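Local coordinates for methyltransferase domain-containing protein (Serratia marcescens, PDB 7CLU) that catalyses a SAM-dependent O-methylation in the prodigiosin synthetic pathway, recognising its substrate by induced fit, at the interface of chains A and B. Coordinates in Å, arbitrary orientation; residue numbers count along the deposited sequence, not the author numbering. Chains: chain A/B, Methyltransferase domain-containing protein.

Contact 1: the interface of chains A and B. Residues chain A 23, 26-27; chain B 111, 115.
The aliphatic stem of B:Lys111 lies against the end of helix 15-26 of chain A, and this apolar packing forms the centre of the patch. It is part of the two-fold homodimer interface, where the dimerisation domain of one chain packs on helix 110-115 of the other. CB of B:Lys111 is 4.0 Å from CB of A:Ala23. One step further, CG of B:Lys111 meets the branch point of A:Leu27, with 4.1 Å to its CG, the two side chains crossing obliquely. CD of B:Lys111 then reaches the methyl of A:Ala26, 3.5 Å from its CB, so successive methylenes each find a different residue. With CG opposite the backbone N (chi1 170°), the first part of the lysine runs straight past A:Ala23 and A:Leu27; bends at chi3 and chi4 (-84°) then turn the side-chain nitrogen NZ away from the two alanines. B:Lys111 hides 60 Å² here, more than any other residue of the patch. Toward the rim, A:Leu27 and B:Arg115 pass each other in opposite directions. The arginine bends at chi2 and chi3, bringing its guanidinium NH2 near the leucine: methyl CD2 of A:Leu27 lies 3.5 Å from NH2 of B:Arg115 and 4.0 Å from its CZ.

Contact 2: the interface of chains A and B. Residues chain A 99, 103-104, 107; chain B 15-16, 104.
A:Tyr104 and B:Tyr104 stack face to face across the interface, their planes 3° apart and their centroids separated by 4.0 Å. Followed outward, CB of A:Tyr104 sits near the phenol oxygen of B:Tyr104, and CG has that same oxygen above it. CD1 meets CE1 and OH of the partner, CD2 its OH, and CE2 its CZ and CE2. CE1 and CZ cover CE1 and CZ of the partner ring, CE1 to CE1 being 3.4 Å. At the tip, OH of A:Tyr104 donates to the backbone O of B:Tyr104 at 2.8 Å, tilted 15° from the carbonyl plane. The reverse bond, OH of B:Tyr104 to O of A:Tyr104, is 2.7 Å. CG anti to the backbone N (chi1 -173° in chain A) aims each ring across the axis, where the two pass in opposite directions; the paired bonds probably help to set the overlap.

B:Phe15 has CD2 of A:Tyr104 over one face and CD1 of B:Phe16 over the other, while its CE1 meets CG2 of A:Ile99 at 3.6 Å. Its CE2 edge is set against the face of the five-membered ring of A:Trp107, near CG and CD1. That indole lies nearly flat on B:Phe16, its six-membered ring centroid 4.1 Å from the phenyl centroid. Helix 93-107 of each subunit supplies the tyrosine, and helix 15-26, within the dimerisation domain, supplies the phenylalanines, so the patch joins the chains around their two-fold relation.

Contact 3: the interface of chains A and B. Residues chain A 117, 292-293, 296, 302-303; chain B 52, 56-57.
Methyl CD1 of A:Ile303 packs against the side chain of B:Gln56, 3.6 Å from the amide carbon CD, and forms the apolar centre with A:Leu293. The latter sets CD2 beside CB of B:Gln56 at 3.8 Å, the two side chains running past each other in opposite directions, while its CD1 faces CD1 of B:Leu57 at 4.0 Å. CD1 of A:Ile303 also touches the methylene CG of B:Arg52, at 3.8 Å. In this homodimer contact, helix 51-63 of the dimerisation domain of chain B packs on the O-methyltransferase domain of chain A. B:Gln56 hides 88 Å², the most of any residue in the patch. Its CG lies opposite its own carbonyl carbon (chi1 -66°), and chi2 near 175° extends the chain so that the amide lies between A:Ile303 and A:Leu296, its NE2 end turned to A:Ser292.

The two ends of the amide have different partners. NE2 donates to the hydroxyl OG of A:Ser292 at 3.0 Å; the angle at the hydrogen is 157° and the acceptor lies close to the amide plane, so this N-H helps to fix which end of the amide faces helix 286-298. The other end, OE1, binds a water that also reaches A:Asp117. That acid stands near B:Arg52, but OD2 is 4.8 Å from NE, so any attraction would probably be long-range. At the rim, the water lies 2.7 Å from OE1 of B:Gln56 and 2.5 Å from OD1 of A:Asp117.

Contact 1: the interface of chains A and B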
loop_
_atom_site.group_PDB
_atom_site.type_symbol
_atom_site.label_atom_id
_atom_site.label_comp_id
_atom_site.label_asym_id
_atom_site.label_seq_id
_atom_site.Cartn_x
_atom_site.Cartn_y
_atom_site.Cartn_z
ATOM N N ALA A 23 -10.302 -3.866 -3.292
ATOM C CA ALA A 23 -11.121 -4.512 -4.315
ATOM C C ALA A 23 -12.205 -5.383 -3.679
ATOM O O ALA A 23 -13.384 -5.293 -4.043
ATOM C CB ALA A 23 -10.241 -5.330 -5.259
ATOM N N ALA A 26 -14.867 -3.128 -2.413
ATOM C CA ALA A 26 -15.655 -2.547 -3.495
ATOM C C ALA A 26 -16.591 -3.584 -4.107
ATOM O O ALA A 26 -17.746 -3.278 -4.431
ATOM C CB ALA A 26 -14.725 -1.949 -4.553
ATOM N N LEU A 27 -16.125 -4.828 -4.238
ATOM C CA LEU A 27 -16.984 -5.903 -4.727
ATOM C C LEU A 27 -18.001 -6.362 -3.690
ATOM O O LEU A 27 -18.873 -7.169 -4.024
ATOM C CB LEU A 27 -16.128 -7.092 -5.180
ATOM C CG LEU A 27 -15.340 -6.923 -6.482
ATOM C CD1 LEU A 27 -14.232 -7.960 -6.623
ATOM C CD2 LEU A 27 -16.271 -6.997 -7.678
ATOM N N LYS B 111 -9.924 -4.386 -9.235
ATOM C CA LYS B 111 -11.334 -4.757 -9.169
ATOM C C LYS B 111 -11.920 -4.979 -10.555
ATOM O O LYS B 111 -12.705 -5.910 -10.763
ATOM C CB LYS B 111 -12.128 -3.678 -8.437
ATOM C CG LYS B 111 -13.640 -3.868 -8.537
ATOM C CD LYS B 111 -14.400 -2.663 -7.999
ATOM C CE LYS B 111 -15.517 -2.209 -8.946
ATOM N NZ LYS B 111 -15.022 -1.296 -10.023
ATOM N N ARG B 115 -13.440 -8.499 -12.072
ATOM C CA ARG B 115 -14.817 -8.499 -12.544
ATOM C C ARG B 115 -14.923 -8.925 -14.004
ATOM O O ARG B 115 -15.913 -9.551 -14.389
ATOM C CB ARG B 115 -15.421 -7.111 -12.323
ATOM C CG ARG B 115 -16.523 -6.728 -13.286
ATOM C CD ARG B 115 -17.644 -6.003 -12.550
ATOM N NE ARG B 115 -18.537 -6.943 -11.875
ATOM C CZ ARG B 115 -18.982 -6.779 -10.636
ATOM N NH1 ARG B 115 -19.793 -7.676 -10.093
ATOM N NH2 ARG B 115 -18.617 -5.707 -9.941
#

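Contact 2: the interface of chains A and B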
loop_
_atom_site.group_PDB
_atom_site.type_symbol
_atom_site.label_atom_id
_atom_site.label_comp_id
_atom_site.label_asym_id
_atom_site.label_seq_id
_atom_site.Cartn_x
_atom_site.Cartn_y
_atom_site.Cartn_z
ATOM N N ILE A 99 -9.618 5.453 -1.061
ATOM C CA ILE A 99 -8.339 4.978 -1.582
ATOM C C ILE A 99 -8.424 4.747 -3.090
ATOM O O ILE A 99 -7.602 5.259 -3.857
ATOM C CB ILE A 99 -7.900 3.702 -0.829
ATOM C CG1 ILE A 99 -7.376 4.071 0.564
ATOM C CG2 ILE A 99 -6.822 2.955 -1.621
ATOM C CD1 ILE A 99 -7.486 2.968 1.619
ATOM N N LEU A 103 -6.834 8.600 -3.088
ATOM C CA LEU A 103 -5.487 8.545 -2.508
ATOM C C LEU A 103 -4.531 7.649 -3.304
ATOM O O LEU A 103 -3.353 7.983 -3.466
ATOM C CB LEU A 103 -5.559 8.083 -1.060
ATOM C CG LEU A 103 -6.279 9.037 -0.103
ATOM C CD1 LEU A 103 -6.021 8.624 1.345
ATOM C CD2 LEU A 103 -5.811 10.442 -0.353
ATOM N N TYR A 104 -4.981 6.469 -3.728
ATOM C CA TYR A 104 -4.078 5.594 -4.474
ATOM C C TYR A 104 -3.594 6.262 -5.753
ATOM O O TYR A 104 -2.373 6.274 -5.990
ATOM C CB TYR A 104 -4.773 4.257 -4.737
ATOM C CG TYR A 104 -3.906 3.188 -5.348
ATOM C CD1 TYR A 104 -3.733 3.103 -6.737
ATOM C CD2 TYR A 104 -3.270 2.252 -4.547
ATOM C CE1 TYR A 104 -2.950 2.098 -7.304
ATOM C CE2 TYR A 104 -2.493 1.239 -5.098
ATOM C CZ TYR A 104 -2.331 1.166 -6.471
ATOM O OH TYR A 104 -1.545 0.148 -6.999
ATOM N N TRP A 107 -0.929 9.020 -4.740
ATOM C CA TRP A 107 0.361 8.521 -4.281
ATOM C C TRP A 107 1.170 7.897 -5.402
ATOM O O TRP A 107 2.388 7.747 -5.258
ATOM C CB TRP A 107 0.193 7.499 -3.156
ATOM C CG TRP A 107 -0.006 8.122 -1.806
ATOM C CD1 TRP A 107 -1.141 8.724 -1.342
ATOM C CD2 TRP A 107 0.943 8.162 -0.730
ATOM N NE1 TRP A 107 -0.951 9.146 -0.043
ATOM C CE2 TRP A 107 0.321 8.818 0.352
ATOM C CE3 TRP A 107 2.271 7.725 -0.586
ATOM C CZ2 TRP A 107 0.973 9.030 1.580
ATOM C CZ3 TRP A 107 2.921 7.949 0.623
ATOM C CH2 TRP A 107 2.264 8.583 1.697
ATOM N N PHE B 15 0.094 1.014 0.661
ATOM C CA PHE B 15 0.666 1.701 -0.489
ATOM C C PHE B 15 1.378 2.983 -0.081
ATOM O O PHE B 15 2.235 3.460 -0.835
ATOM C CB PHE B 15 -0.407 1.972 -1.566
ATOM C CG PHE B 15 -1.479 2.972 -1.172
ATOM C CD1 PHE B 15 -2.570 2.581 -0.398
ATOM C CD2 PHE B 15 -1.431 4.278 -1.631
ATOM C CE1 PHE B 15 -3.577 3.488 -0.072
ATOM C CE2 PHE B 15 -2.417 5.199 -1.296
ATOM C CZ PHE B 15 -3.493 4.803 -0.518
ATOM N N PHE B 16 1.053 3.540 1.099
ATOM C CA PHE B 16 1.835 4.643 1.668
ATOM C C PHE B 16 3.310 4.278 1.770
ATOM O O PHE B 16 4.184 4.976 1.234
ATOM C CB PHE B 16 1.343 5.006 3.072
ATOM C CG PHE B 16 0.123 5.859 3.107
ATOM C CD1 PHE B 16 -0.639 6.076 1.974
ATOM C CD2 PHE B 16 -0.268 6.449 4.294
ATOM C CE1 PHE B 16 -1.773 6.873 2.031
ATOM C CE2 PHE B 16 -1.410 7.238 4.360
ATOM C CZ PHE B 16 -2.159 7.451 3.230
ATOM N N TYR B 104 2.203 -0.774 -10.110
ATOM C CA TYR B 104 1.314 0.086 -9.330
ATOM C C TYR B 104 0.149 0.596 -10.161
ATOM O O TYR B 104 -0.996 0.506 -9.689
ATOM C CB TYR B 104 2.116 1.230 -8.710
ATOM C CG TYR B 104 1.365 2.072 -7.718
ATOM C CD1 TYR B 104 0.565 3.130 -8.136
ATOM C CD2 TYR B 104 1.493 1.840 -6.349
ATOM C CE1 TYR B 104 -0.101 3.918 -7.234
ATOM C CE2 TYR B 104 0.855 2.639 -5.437
ATOM C CZ TYR B 104 0.043 3.661 -5.873
ATOM O OH TYR B 104 -0.616 4.437 -4.942
#

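Contact 3: the interface of chains A and B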
loop_
_atom_site.group_PDB
_atom_site.type_symbol
_atom_site.label_atom_id
_atom_site.label_comp_id
_atom_site.label_asym_id
_atom_site.label_seq_id
_atom_site.Cartn_x
_atom_site.Cartn_y
_atom_site.Cartn_z
ATOM N N ASP A 117 6.815 20.007 -4.178
ATOM C CA ASP A 117 6.083 20.345 -2.958
ATOM C C ASP A 117 4.686 20.872 -3.280
ATOM O O ASP A 117 4.293 21.965 -2.878
ATOM C CB ASP A 117 6.852 21.337 -2.094
ATOM C CG ASP A 117 6.158 21.605 -0.776
ATOM O OD1 ASP A 117 5.544 20.664 -0.218
ATOM O OD2 ASP A 117 6.201 22.758 -0.308
ATOM N N SER A 292 1.451 12.906 6.849
ATOM C CA SER A 292 2.009 14.149 6.324
ATOM C C SER A 292 2.195 14.072 4.815
ATOM O O SER A 292 1.836 15.007 4.082
ATOM C CB SER A 292 3.337 14.448 7.018
ATOM O OG SER A 292 3.662 15.820 6.942
ATOM N N LEU A 293 2.765 12.958 4.330
ATOM C CA LEU A 293 2.922 12.770 2.892
ATOM C C LEU A 293 1.567 12.709 2.191
ATOM O O LEU A 293 1.422 13.190 1.060
ATOM C CB LEU A 293 3.722 11.493 2.622
ATOM C CG LEU A 293 5.231 11.529 2.872
ATOM C CD1 LEU A 293 5.890 10.167 2.543
ATOM C CD2 LEU A 293 5.876 12.644 2.035
ATOM N N LEU A 296 0.573 16.102 1.630
ATOM C CA LEU A 296 1.357 16.685 0.552
ATOM C C LEU A 296 0.734 16.389 -0.806
ATOM O O LEU A 296 0.578 17.294 -1.638
ATOM C CB LEU A 296 2.792 16.153 0.614
ATOM C CG LEU A 296 3.678 16.385 -0.604
ATOM C CD1 LEU A 296 3.928 17.889 -0.766
ATOM C CD2 LEU A 296 5.003 15.630 -0.450
ATOM N N GLY A 302 -1.291 21.106 3.357
ATOM C CA GLY A 302 -1.353 20.387 4.616
ATOM C C GLY A 302 -0.051 19.678 4.938
ATOM O O GLY A 302 0.716 19.281 4.048
ATOM N N ILE A 303 0.175 19.492 6.242
ATOM C CA ILE A 303 1.419 18.977 6.798
ATOM C C ILE A 303 1.169 18.629 8.268
ATOM O O ILE A 303 0.275 19.196 8.900
ATOM C CB ILE A 303 2.549 20.011 6.649
ATOM C CG1 ILE A 303 3.918 19.393 6.944
ATOM C CG2 ILE A 303 2.312 21.223 7.567
ATOM C CD1 ILE A 303 5.087 20.062 6.180
ATOM N N ARG B 52 10.874 21.587 2.363
ATOM C CA ARG B 52 9.690 21.141 3.095
ATOM C C ARG B 52 9.241 19.752 2.639
ATOM O O ARG B 52 9.026 18.862 3.462
ATOM C CB ARG B 52 8.562 22.159 2.934
ATOM C CG ARG B 52 7.290 21.788 3.670
ATOM C CD ARG B 52 6.233 22.892 3.530
ATOM N NE ARG B 52 6.552 24.088 4.305
ATOM C CZ ARG B 52 5.641 24.926 4.793
ATOM N NH1 ARG B 52 4.350 24.695 4.587
ATOM N NH2 ARG B 52 6.016 25.997 5.483
ATOM N N GLN B 56 9.469 16.012 4.643
ATOM C CA GLN B 56 8.360 15.086 4.858
ATOM C C GLN B 56 8.725 13.667 4.439
ATOM O O GLN B 56 8.419 12.707 5.154
ATOM C CB GLN B 56 7.121 15.553 4.110
ATOM C CG GLN B 56 6.564 16.842 4.653
ATOM C CD GLN B 56 5.407 17.357 3.840
ATOM O OE1 GLN B 56 5.595 18.109 2.874
ATOM N NE2 GLN B 56 4.195 16.963 4.224
ATOM N N LEU B 57 9.340 13.504 3.267
ATOM C CA LEU B 57 9.735 12.160 2.844
ATOM C C LEU B 57 10.843 11.603 3.736
ATOM O O LEU B 57 10.855 10.404 4.039
ATOM C CB LEU B 57 10.166 12.166 1.378
ATOM C CG LEU B 57 10.637 10.835 0.793
ATOM C CD1 LEU B 57 9.588 9.714 1.015
ATOM C CD2 LEU B 57 10.987 10.994 -0.680
HETATM O O HOH W 1 4.514 20.467 2.081
#

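The patch centres lie about 16 Å apart for contacts 1 and 2, 15 Å for contacts 2 and 3, and 31 Å for contacts 1 and 3, which places contact 2 about midway. Helix 15-26 serves contact 1 from chain A and contact 2 from chain B, tying those patches together through the two-fold relation. Contact 3 instead sets helix 51-63 of one chain against helix 286-298 and the segment around A:Ile303 of the other. Its centre is about 9 Å from A:His247, the probable catalytic base, against 17 and 28 Å for contacts 2 and 1, so dimerisation may help shape the surroundings of the active site.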